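Local coordinates for protein interleukin-20 receptor subunit beta (Homo sapiens, PDB 6DF3) that pairs with IL20RA to form a receptor for the cytokines IL-19, IL-20 and IL-24, and with IL22RA1 for IL-20 and IL-24, at residues G115-I120 with P155-T160; A134-E139 with A166-A171; E130-Y135 with V146-S151. The protein carries 1 engineered substitution. One frame throughout, in Å; residues are numbered along the deposited sequence.

Contact 1: G115-I120 with P155-T160; sequences GFHLVI and PVHLET
The carbonyl O of Ile120 receives Val156 N at 2.8 Å, and the CA-H of Pro155 approaches the same oxygen, CA to O 3.4 Å. These contacts belong to the antiparallel pairing of strands B and E in the second fibronectin type-III domain. Further along, two residues, Leu158 and Glu159, stand opposite Leu118, whereas Val119 faces His157 and His117 faces Thr160. The extra residue is a beta bulge, and the psi of Leu158, -58°, is the backbone sign of it. Leu158 N reaches Leu118 O at 3.0 Å with a nearly straight N-H...O angle of 171°, while Leu118 N bonds to Glu159 O. The bulge leaves Leu158 directed at the partner strand: its CD1 meets Leu118 CD2 at 3.8 Å and its CD2 meets Ile120 CG2 at 3.7 Å. Val133 and Val169 from the facing sheet close over this apolar group.

On the other face, His117 and His157 pack on the chain of another protein, and the backbone of the outer strand hydrogen-bonds to that chain at Pro155 and His157. With CG anti to its backbone N (chi1 -174°), the His157 ring is carried toward that of His117, meeting it rim to rim, His117 ND1 3.1 Å from His157 NE2. A weak 3.4 Å hydrogen bond joins His157 NE2 to Thr160 OG1, which also sits 2.9 Å above the plane of the His117 ring, displaced toward its rim.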
loop_
_atom_site.group_PDB
_atom_site.type_symbol
_atom_site.label_atom_id
_atom_site.label_comp_id
_atom_site.label_asym_id
_atom_site.label_seq_id
_atom_site.Cartn_x
_atom_site.Cartn_y
_atom_site.Cartn_z
ATOM N N GLY C 115 5.689 -22.595 -30.736
ATOM C CA GLY C 115 4.904 -23.730 -31.292
ATOM C C GLY C 115 3.401 -23.476 -31.214
ATOM O O GLY C 115 2.867 -22.655 -31.962
ATOM N N PHE C 116 2.741 -24.140 -30.260
ATOM C CA PHE C 116 1.276 -24.088 -30.063
ATOM C C PHE C 116 0.774 -23.001 -29.087
ATOM O O PHE C 116 -0.384 -22.593 -29.179
ATOM C CB PHE C 116 0.772 -25.456 -29.552
ATOM C CG PHE C 116 0.639 -26.543 -30.623
ATOM C CD1 PHE C 116 1.413 -26.548 -31.795
ATOM C CD2 PHE C 116 -0.251 -27.599 -30.416
ATOM C CE1 PHE C 116 1.266 -27.541 -32.728
ATOM C CE2 PHE C 116 -0.393 -28.602 -31.359
ATOM C CZ PHE C 116 0.370 -28.574 -32.506
ATOM N N HIS C 117 1.619 -22.564 -28.148
ATOM C CA HIS C 117 1.206 -21.638 -27.125
ATOM C C HIS C 117 1.257 -20.226 -27.653
ATOM O O HIS C 117 2.177 -19.866 -28.400
ATOM C CB HIS C 117 2.128 -21.702 -25.934
ATOM C CG HIS C 117 2.104 -23.015 -25.246
ATOM N ND1 HIS C 117 1.522 -23.186 -24.011
ATOM C CD2 HIS C 117 2.584 -24.221 -25.617
ATOM C CE1 HIS C 117 1.645 -24.451 -23.650
ATOM N NE2 HIS C 117 2.276 -25.102 -24.611
ATOM N N LEU C 118 0.267 -19.438 -27.249
ATOM C CA LEU C 118 0.169 -18.046 -27.607
ATOM C C LEU C 118 0.647 -17.205 -26.424
ATOM O O LEU C 118 0.166 -17.419 -25.312
ATOM C CB LEU C 118 -1.282 -17.712 -27.907
ATOM C CG LEU C 118 -1.535 -16.261 -28.355
ATOM C CD1 LEU C 118 -0.960 -16.030 -29.751
ATOM C CD2 LEU C 118 -3.036 -16.009 -28.284
ATOM N N VAL C 119 1.550 -16.248 -26.669
ATOM C CA VAL C 119 2.134 -15.408 -25.585
ATOM C C VAL C 119 2.132 -13.902 -25.913
ATOM O O VAL C 119 2.279 -13.508 -27.072
ATOM C CB VAL C 119 3.534 -15.940 -25.119
ATOM C CG1 VAL C 119 4.404 -16.432 -26.257
ATOM C CG2 VAL C 119 4.302 -14.977 -24.236
ATOM N N ILE C 120 1.936 -13.096 -24.860
ATOM C CA ILE C 120 1.824 -11.665 -24.931
ATOM C C ILE C 120 2.887 -11.065 -24.003
ATOM O O ILE C 120 3.252 -11.655 -22.956
ATOM C CB ILE C 120 0.378 -11.195 -24.597
ATOM C CG1 ILE C 120 0.157 -9.752 -25.064
ATOM C CG2 ILE C 120 0.055 -11.293 -23.105
ATOM C CD1 ILE C 120 -1.248 -9.196 -24.857
ATOM N N PRO C 155 6.990 -11.867 -20.629
ATOM C CA PRO C 155 6.198 -12.629 -21.596
ATOM C C PRO C 155 5.272 -13.692 -20.910
ATOM O O PRO C 155 5.749 -14.767 -20.474
ATOM C CB PRO C 155 7.279 -13.312 -22.488
ATOM C CG PRO C 155 8.598 -12.794 -21.983
ATOM C CD PRO C 155 8.372 -12.378 -20.578
ATOM N N VAL C 156 3.980 -13.370 -20.849
ATOM C CA VAL C 156 2.960 -14.185 -20.244
ATOM C C VAL C 156 2.142 -15.023 -21.282
ATOM O O VAL C 156 1.704 -14.527 -22.314
ATOM C CB VAL C 156 2.029 -13.292 -19.427
ATOM C CG1 VAL C 156 0.891 -14.101 -18.833
ATOM C CG2 VAL C 156 2.816 -12.629 -18.309
ATOM N N HIS C 157 1.991 -16.314 -20.984
ATOM C CA HIS C 157 1.030 -17.214 -21.628
ATOM C C HIS C 157 -0.428 -16.743 -21.529
ATOM O O HIS C 157 -0.916 -16.386 -20.453
ATOM C CB HIS C 157 1.141 -18.548 -20.950
ATOM C CG HIS C 157 0.326 -19.629 -21.575
ATOM N ND1 HIS C 157 -0.925 -19.969 -21.113
ATOM C CD2 HIS C 157 0.594 -20.472 -22.596
ATOM C CE1 HIS C 157 -1.398 -20.971 -21.831
ATOM N NE2 HIS C 157 -0.504 -21.280 -22.756
ATOM N N LEU C 158 -1.109 -16.729 -22.668
ATOM C CA LEU C 158 -2.567 -16.485 -22.765
ATOM C C LEU C 158 -3.437 -17.746 -22.902
ATOM O O LEU C 158 -4.356 -17.979 -22.120
ATOM C CB LEU C 158 -2.854 -15.642 -24.005
ATOM C CG LEU C 158 -2.354 -14.223 -23.977
ATOM C CD1 LEU C 158 -2.756 -13.617 -25.316
ATOM C CD2 LEU C 158 -2.942 -13.482 -22.789
ATOM N N GLU C 159 -3.171 -18.511 -23.944
ATOM C CA GLU C 159 -3.996 -19.639 -24.315
ATOM C C GLU C 159 -3.100 -20.602 -25.108
ATOM O O GLU C 159 -2.165 -20.166 -25.785
ATOM C CB GLU C 159 -5.217 -19.140 -25.119
ATOM C CG GLU C 159 -6.213 -20.204 -25.625
ATOM C CD GLU C 159 -6.716 -21.074 -24.483
ATOM O OE1 GLU C 159 -7.423 -20.584 -23.573
ATOM O OE2 GLU C 159 -6.351 -22.246 -24.451
ATOM N N THR C 160 -3.336 -21.909 -24.961
ATOM C CA THR C 160 -2.795 -22.886 -25.903
ATOM C C THR C 160 -3.819 -23.012 -27.015
ATOM O O THR C 160 -5.011 -23.161 -26.756
ATOM C CB THR C 160 -2.511 -24.275 -25.269
ATOM O OG1 THR C 160 -1.364 -24.154 -24.421
ATOM C CG2 THR C 160 -2.236 -25.351 -26.350
#

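Contact 2: A134-E139 with A166-A171; sequences AYWRRE and AYCVKA
Tyr135 and Val169 meet in the closely packed part of this strand pair, Tyr135 CB lying 3.5 Å from Val169 CG1. Leu158 of the facing sheet touches both side chains, which places them in the interior. Next along the same face, Arg137 lays its CG over the Tyr167 ring, 4.2 Å from the centroid and 22° off the normal, a CH-pi contact. The Arg137 chain is extended from CG to NE; at its end NH1 lies 3.1 Å from Tyr167 OH, a weak bond. The guanidinium is gripped more firmly beyond it, NH2 by Pro163 O and NH1 also by Glu162 O. On the opposite face, with CG between the backbone N and the carbonyl carbon (chi1 64°), Trp136 packs closely over buried Cys168, whose CB stands 3.5 Å above the indole plane near the rim.

The loose side lies around this overlap. Lys170 CE comes only to the indole edge, 4.2 Å from Trp136 CZ3. Exposed Arg138, bent at chi2 and chi3, sets one guanidinium face over Ala166 CB, with Arg138 NH1 3.8 Å from that carbon; Arg138 CB lies against Cys168 SG.

Paired backbone bonds join Ala134 to Lys170 and Trp136 to Cys168, and Arg138 N adds a bond to Ala166 O. A disulfide from Cys168 to Cys189 adds a tie to strand 180-189. In the order 145-149, 130-137, 167-175, 180-189, these are the inner C and F strands of a fibronectin type-III C'-C-F-G sheet.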
loop_
_atom_site.group_PDB
_atom_site.type_symbol
_atom_site.label_atom_id
_atom_site.label_comp_id
_atom_site.label_asym_id
_atom_site.label_seq_id
_atom_site.Cartn_x
_atom_site.Cartn_y
_atom_site.Cartn_z
ATOM N N ALA C 134 -8.109 -9.081 -24.123
ATOM C CA ALA C 134 -9.202 -9.830 -24.745
ATOM C C ALA C 134 -8.575 -10.664 -25.809
ATOM O O ALA C 134 -7.710 -10.168 -26.562
ATOM C CB ALA C 134 -10.245 -8.909 -25.364
ATOM N N TYR C 135 -8.974 -11.943 -25.827
ATOM C CA TYR C 135 -8.587 -12.843 -26.887
ATOM C C TYR C 135 -9.678 -13.867 -27.245
ATOM O O TYR C 135 -10.522 -14.240 -26.408
ATOM C CB TYR C 135 -7.262 -13.541 -26.548
ATOM C CG TYR C 135 -7.247 -14.500 -25.351
ATOM C CD1 TYR C 135 -7.553 -15.890 -25.464
ATOM C CD2 TYR C 135 -6.858 -14.022 -24.118
ATOM C CE1 TYR C 135 -7.502 -16.716 -24.332
ATOM C CE2 TYR C 135 -6.798 -14.827 -23.012
ATOM C CZ TYR C 135 -7.104 -16.146 -23.102
ATOM O OH TYR C 135 -6.966 -16.764 -21.884
ATOM N N TRP C 136 -9.625 -14.318 -28.497
ATOM C CA TRP C 136 -10.657 -15.184 -29.074
ATOM C C TRP C 136 -10.108 -15.964 -30.272
ATOM O O TRP C 136 -9.149 -15.544 -30.934
ATOM C CB TRP C 136 -11.897 -14.360 -29.490
ATOM C CG TRP C 136 -11.663 -13.331 -30.622
ATOM C CD1 TRP C 136 -11.766 -13.555 -31.979
ATOM C CD2 TRP C 136 -11.313 -11.944 -30.477
ATOM N NE1 TRP C 136 -11.481 -12.405 -32.677
ATOM C CE2 TRP C 136 -11.208 -11.401 -31.782
ATOM C CE3 TRP C 136 -11.070 -11.112 -29.369
ATOM C CZ2 TRP C 136 -10.869 -10.079 -32.016
ATOM C CZ3 TRP C 136 -10.727 -9.784 -29.593
ATOM C CH2 TRP C 136 -10.627 -9.277 -30.914
ATOM N N ARG C 137 -10.726 -17.107 -30.527
ATOM C CA ARG C 137 -10.501 -17.846 -31.748
ATOM C C ARG C 137 -11.286 -17.107 -32.836
ATOM O O ARG C 137 -12.459 -16.815 -32.623
ATOM C CB ARG C 137 -11.022 -19.264 -31.555
ATOM C CG ARG C 137 -10.570 -20.263 -32.590
ATOM C CD ARG C 137 -11.156 -21.628 -32.270
ATOM N NE ARG C 137 -10.915 -22.565 -33.344
ATOM C CZ ARG C 137 -9.787 -23.243 -33.560
ATOM N NH1 ARG C 137 -8.735 -23.093 -32.763
ATOM N NH2 ARG C 137 -9.723 -24.092 -34.596
ATOM N N ARG C 138 -10.663 -16.790 -33.975
ATOM C CA ARG C 138 -11.343 -16.013 -35.038
ATOM C C ARG C 138 -12.243 -16.863 -35.985
ATOM O O ARG C 138 -11.891 -17.165 -37.146
ATOM C CB ARG C 138 -10.337 -15.172 -35.836
ATOM C CG ARG C 138 -10.981 -14.086 -36.707
ATOM C CD ARG C 138 -10.540 -14.188 -38.168
ATOM N NE ARG C 138 -9.295 -13.450 -38.384
ATOM C CZ ARG C 138 -8.281 -13.813 -39.177
ATOM N NH1 ARG C 138 -8.285 -14.945 -39.862
ATOM N NH2 ARG C 138 -7.216 -13.017 -39.252
ATOM N N GLU C 139 -13.407 -17.235 -35.452
ATOM C CA GLU C 139 -14.527 -17.795 -36.218
ATOM C C GLU C 139 -15.813 -17.144 -35.662
ATOM O O GLU C 139 -15.791 -16.588 -34.554
ATOM C CB GLU C 139 -14.575 -19.334 -36.059
ATOM C CG GLU C 139 -15.507 -20.094 -37.028
ATOM C CD GLU C 139 -16.105 -21.378 -36.448
ATOM O OE1 GLU C 139 -16.175 -21.486 -35.196
ATOM O OE2 GLU C 139 -16.540 -22.266 -37.242
ATOM N N ALA C 166 -7.156 -18.822 -36.975
ATOM C CA ALA C 166 -6.294 -17.812 -36.339
ATOM C C ALA C 166 -6.885 -17.358 -35.005
ATOM O O ALA C 166 -8.110 -17.382 -34.821
ATOM C CB ALA C 166 -6.110 -16.617 -37.257
ATOM N N TYR C 167 -6.005 -16.950 -34.083
ATOM C CA TYR C 167 -6.401 -16.439 -32.772
ATOM C C TYR C 167 -6.031 -14.969 -32.744
ATOM O O TYR C 167 -4.930 -14.605 -33.170
ATOM C CB TYR C 167 -5.663 -17.172 -31.650
ATOM C CG TYR C 167 -6.265 -18.514 -31.205
ATOM C CD1 TYR C 167 -6.213 -19.644 -32.032
ATOM C CD2 TYR C 167 -6.856 -18.651 -29.933
ATOM C CE1 TYR C 167 -6.748 -20.866 -31.617
ATOM C CE2 TYR C 167 -7.385 -19.856 -29.496
ATOM C CZ TYR C 167 -7.333 -20.967 -30.336
ATOM O OH TYR C 167 -7.862 -22.156 -29.897
ATOM N N CYS C 168 -6.938 -14.126 -32.251
ATOM C CA CYS C 168 -6.734 -12.675 -32.288
ATOM C C CYS C 168 -6.735 -12.066 -30.899
ATOM O O CYS C 168 -7.377 -12.582 -29.994
ATOM C CB CYS C 168 -7.767 -12.001 -33.194
ATOM S SG CYS C 168 -7.667 -12.574 -34.911
ATOM N N VAL C 169 -6.006 -10.971 -30.739
ATOM C CA VAL C 169 -5.752 -10.367 -29.407
ATOM C C VAL C 169 -5.623 -8.816 -29.418
ATOM O O VAL C 169 -4.985 -8.255 -30.303
ATOM C CB VAL C 169 -4.457 -10.961 -28.777
ATOM C CG1 VAL C 169 -4.610 -12.450 -28.490
ATOM C CG2 VAL C 169 -3.251 -10.767 -29.703
ATOM N N LYS C 170 -6.222 -8.161 -28.423
ATOM C CA LYS C 170 -6.030 -6.748 -28.196
ATOM C C LYS C 170 -5.942 -6.541 -26.657
ATOM O O LYS C 170 -6.443 -7.382 -25.887
ATOM C CB LYS C 170 -7.185 -5.927 -28.773
ATOM C CG LYS C 170 -8.531 -6.329 -28.193
ATOM C CD LYS C 170 -9.695 -5.524 -28.716
ATOM C CE LYS C 170 -10.985 -5.929 -28.015
ATOM N NZ LYS C 170 -12.134 -5.087 -28.445
ATOM N N ALA C 171 -5.359 -5.414 -26.253
ATOM C CA ALA C 171 -5.071 -5.110 -24.846
ATOM C C ALA C 171 -5.356 -3.648 -24.497
ATOM O O ALA C 171 -5.166 -2.730 -25.301
ATOM C CB ALA C 171 -3.625 -5.449 -24.512
#

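Contact 3: E130-Y135 with V146-S151; sequences EFLVAY and VKMVRS
Val133 and Val149 form the apolar centre, their CG2 methyls 4.1 Å apart on the face turned into the domain. They lie on the C-C' beta hairpin of the second fibronectin type-III domain, its strands antiparallel with axes at 155°. Ile120 and Leu122 of the opposing sheet pack against Val133, so the hairpin contributes directly to the sandwich interior. On one flank of the centre Phe131 CB lies beside Val149 CB; on the other, the edge of the Tyr135 ring meets the aliphatic root of Lys147, Tyr135 CE2 to Lys147 CB 4.1 Å.

The reverse face carries a second, more exposed apolar row. Leu132 and Met148 run side by side and point the same way, while the Val146 side chain crosses that of Leu132 obliquely, Val146 CG1 4.1 Å from Leu132 CG. Met148 turns at chi2 (-58°), which places its SD 3.5 Å from Leu132 CD1. An alanine in place of Leu132 would probably leave Met148 SD and Val146 CG1 without the branch they lean on, opening a gap between them and allowing the thioether to turn more freely.

Farther out the contact becomes polar. The Lys147 chain, bent at chi3 and chi4, leads away from strand 130-135, and its NZ hydrogen-bonds to the backbone of another protein's chain, while Arg150 packs on a polar side chain there. Backbone bonding is uneven along the hairpin. Val149 N reaches Phe131 O at 2.8 Å, but Lys147 N and Val133 O make a bent 3.1 Å bond, and Val133 N to Lys147 O is weak. At the better-bonded end, Val149 O accepts Phe131 N and also lies in the plane of the Phe131 ring, at its edge, 3.4 Å from CD1.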
loop_
_atom_site.group_PDB
_atom_site.type_symbol
_atom_site.label_atom_id
_atom_site.label_comp_id
_atom_site.label_asym_id
_atom_site.label_seq_id
_atom_site.Cartn_x
_atom_site.Cartn_y
_atom_site.Cartn_z
ATOM N N GLU C 130 -3.126 -1.809 -14.279
ATOM C CA GLU C 130 -3.501 -3.200 -14.597
ATOM C C GLU C 130 -3.948 -3.311 -16.096
ATOM O O GLU C 130 -4.537 -2.338 -16.683
ATOM C CB GLU C 130 -4.629 -3.679 -13.670
ATOM C CG GLU C 130 -4.218 -3.915 -12.218
ATOM C CD GLU C 130 -5.427 -4.096 -11.281
ATOM O OE1 GLU C 130 -6.077 -5.167 -11.392
ATOM O OE2 GLU C 130 -5.746 -3.159 -10.470
ATOM N N PHE C 131 -3.653 -4.483 -16.686
ATOM C CA PHE C 131 -3.913 -4.781 -18.124
ATOM C C PHE C 131 -5.035 -5.803 -18.266
ATOM O O PHE C 131 -5.023 -6.869 -17.615
ATOM C CB PHE C 131 -2.678 -5.321 -18.865
ATOM C CG PHE C 131 -1.525 -4.367 -18.897
ATOM C CD1 PHE C 131 -0.624 -4.307 -17.836
ATOM C CD2 PHE C 131 -1.344 -3.480 -19.986
ATOM C CE1 PHE C 131 0.452 -3.415 -17.857
ATOM C CE2 PHE C 131 -0.259 -2.590 -20.026
ATOM C CZ PHE C 131 0.630 -2.545 -18.957
ATOM N N LEU C 132 -6.001 -5.424 -19.095
ATOM C CA LEU C 132 -7.034 -6.291 -19.624
ATOM C C LEU C 132 -6.637 -6.761 -21.002
ATOM O O LEU C 132 -6.299 -5.975 -21.865
ATOM C CB LEU C 132 -8.304 -5.499 -19.785
ATOM C CG LEU C 132 -9.578 -6.211 -19.430
ATOM C CD1 LEU C 132 -10.062 -5.552 -18.150
ATOM C CD2 LEU C 132 -10.618 -6.146 -20.569
ATOM N N VAL C 133 -6.698 -8.052 -21.228
ATOM C CA VAL C 133 -6.361 -8.624 -22.531
ATOM C C VAL C 133 -7.559 -9.434 -22.967
ATOM O O VAL C 133 -8.002 -10.315 -22.247
ATOM C CB VAL C 133 -5.080 -9.484 -22.488
ATOM C CG1 VAL C 133 -4.690 -9.958 -23.882
ATOM C CG2 VAL C 133 -3.937 -8.668 -21.896
ATOM N N ALA C 134 -8.109 -9.081 -24.123
ATOM C CA ALA C 134 -9.202 -9.830 -24.745
ATOM C C ALA C 134 -8.575 -10.664 -25.809
ATOM O O ALA C 134 -7.710 -10.168 -26.562
ATOM C CB ALA C 134 -10.245 -8.909 -25.364
ATOM N N TYR C 135 -8.974 -11.943 -25.827
ATOM C CA TYR C 135 -8.587 -12.843 -26.887
ATOM C C TYR C 135 -9.678 -13.867 -27.245
ATOM O O TYR C 135 -10.522 -14.240 -26.408
ATOM C CB TYR C 135 -7.262 -13.541 -26.548
ATOM C CG TYR C 135 -7.247 -14.500 -25.351
ATOM C CD1 TYR C 135 -7.553 -15.890 -25.464
ATOM C CD2 TYR C 135 -6.858 -14.022 -24.118
ATOM C CE1 TYR C 135 -7.502 -16.716 -24.332
ATOM C CE2 TYR C 135 -6.798 -14.827 -23.012
ATOM C CZ TYR C 135 -7.104 -16.146 -23.102
ATOM O OH TYR C 135 -6.966 -16.764 -21.884
ATOM N N VAL C 146 -10.902 -13.068 -21.287
ATOM C CA VAL C 146 -10.264 -11.911 -20.688
ATOM C C VAL C 146 -9.291 -12.375 -19.594
ATOM O O VAL C 146 -9.743 -12.847 -18.554
ATOM C CB VAL C 146 -11.347 -10.937 -20.126
ATOM C CG1 VAL C 146 -10.805 -10.057 -19.003
ATOM C CG2 VAL C 146 -11.938 -10.099 -21.255
ATOM N N LYS C 147 -7.980 -12.234 -19.838
ATOM C CA LYS C 147 -6.948 -12.394 -18.794
ATOM C C LYS C 147 -6.397 -11.052 -18.290
ATOM O O LYS C 147 -5.806 -10.278 -19.041
ATOM C CB LYS C 147 -5.795 -13.273 -19.306
ATOM C CG LYS C 147 -4.872 -13.786 -18.200
ATOM C CD LYS C 147 -3.852 -14.807 -18.696
ATOM C CE LYS C 147 -3.836 -16.085 -17.840
ATOM N NZ LYS C 147 -3.463 -15.828 -16.405
ATOM N N MET C 148 -6.596 -10.794 -17.006
ATOM C CA MET C 148 -5.955 -9.685 -16.306
ATOM C C MET C 148 -4.490 -10.027 -16.132
ATOM O O MET C 148 -4.176 -11.118 -15.595
ATOM C CB MET C 148 -6.566 -9.454 -14.923
ATOM C CG MET C 148 -8.057 -9.153 -14.928
ATOM S SD MET C 148 -8.529 -7.698 -15.903
ATOM C CE MET C 148 -10.208 -7.440 -15.285
ATOM N N VAL C 149 -3.612 -9.130 -16.615
ATOM C CA VAL C 149 -2.150 -9.254 -16.480
ATOM C C VAL C 149 -1.580 -8.116 -15.627
ATOM O O VAL C 149 -1.746 -6.904 -15.939
ATOM C CB VAL C 149 -1.413 -9.265 -17.838
ATOM C CG1 VAL C 149 0.082 -9.456 -17.616
ATOM C CG2 VAL C 149 -1.900 -10.369 -18.755
ATOM N N ARG C 150 -0.867 -8.483 -14.567
ATOM C CA ARG C 150 -0.518 -7.496 -13.550
ATOM C C ARG C 150 0.510 -6.524 -14.117
ATOM O O ARG C 150 0.295 -5.327 -14.047
ATOM C CB ARG C 150 -0.042 -8.150 -12.247
ATOM C CG ARG C 150 -0.123 -7.236 -11.009
ATOM C CD ARG C 150 -0.507 -7.976 -9.698
ATOM N NE ARG C 150 -0.015 -9.371 -9.590
ATOM C CZ ARG C 150 1.255 -9.750 -9.376
ATOM N NH1 ARG C 150 2.240 -8.865 -9.210
ATOM N NH2 ARG C 150 1.548 -11.037 -9.333
ATOM N N SER C 151 1.556 -7.049 -14.757
ATOM C CA SER C 151 2.717 -6.260 -15.116
ATOM C C SER C 151 3.320 -6.514 -16.489
ATOM O O SER C 151 3.444 -7.693 -16.988
ATOM C CB SER C 151 3.791 -6.479 -14.063
ATOM O OG SER C 151 3.432 -5.711 -12.907
#

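All three contacts build one fibronectin type-III sandwich. Contacts 2 and 3 share strand 130-137, which pairs with 167-175 on one side and 145-149 on the other; contact 1 belongs to the opposing sheet. Leu158 joins the layers: its CD1 packs on Val169 CG1, and its O lies 2.9 Å from Tyr135 OH, a probable hydrogen bond. Contacts 1 and 3 combine a buried apolar face with a more exposed one, while contact 2 mixes buried and exposed residues on both faces. The outer chemistry differs: imidazoles and a hydroxyl in contact 1, indole and guanidinium in contact 2, aliphatic and thioether groups in contact 3. Contacts 1 and 3 touch another protein's chain, contact 2 none.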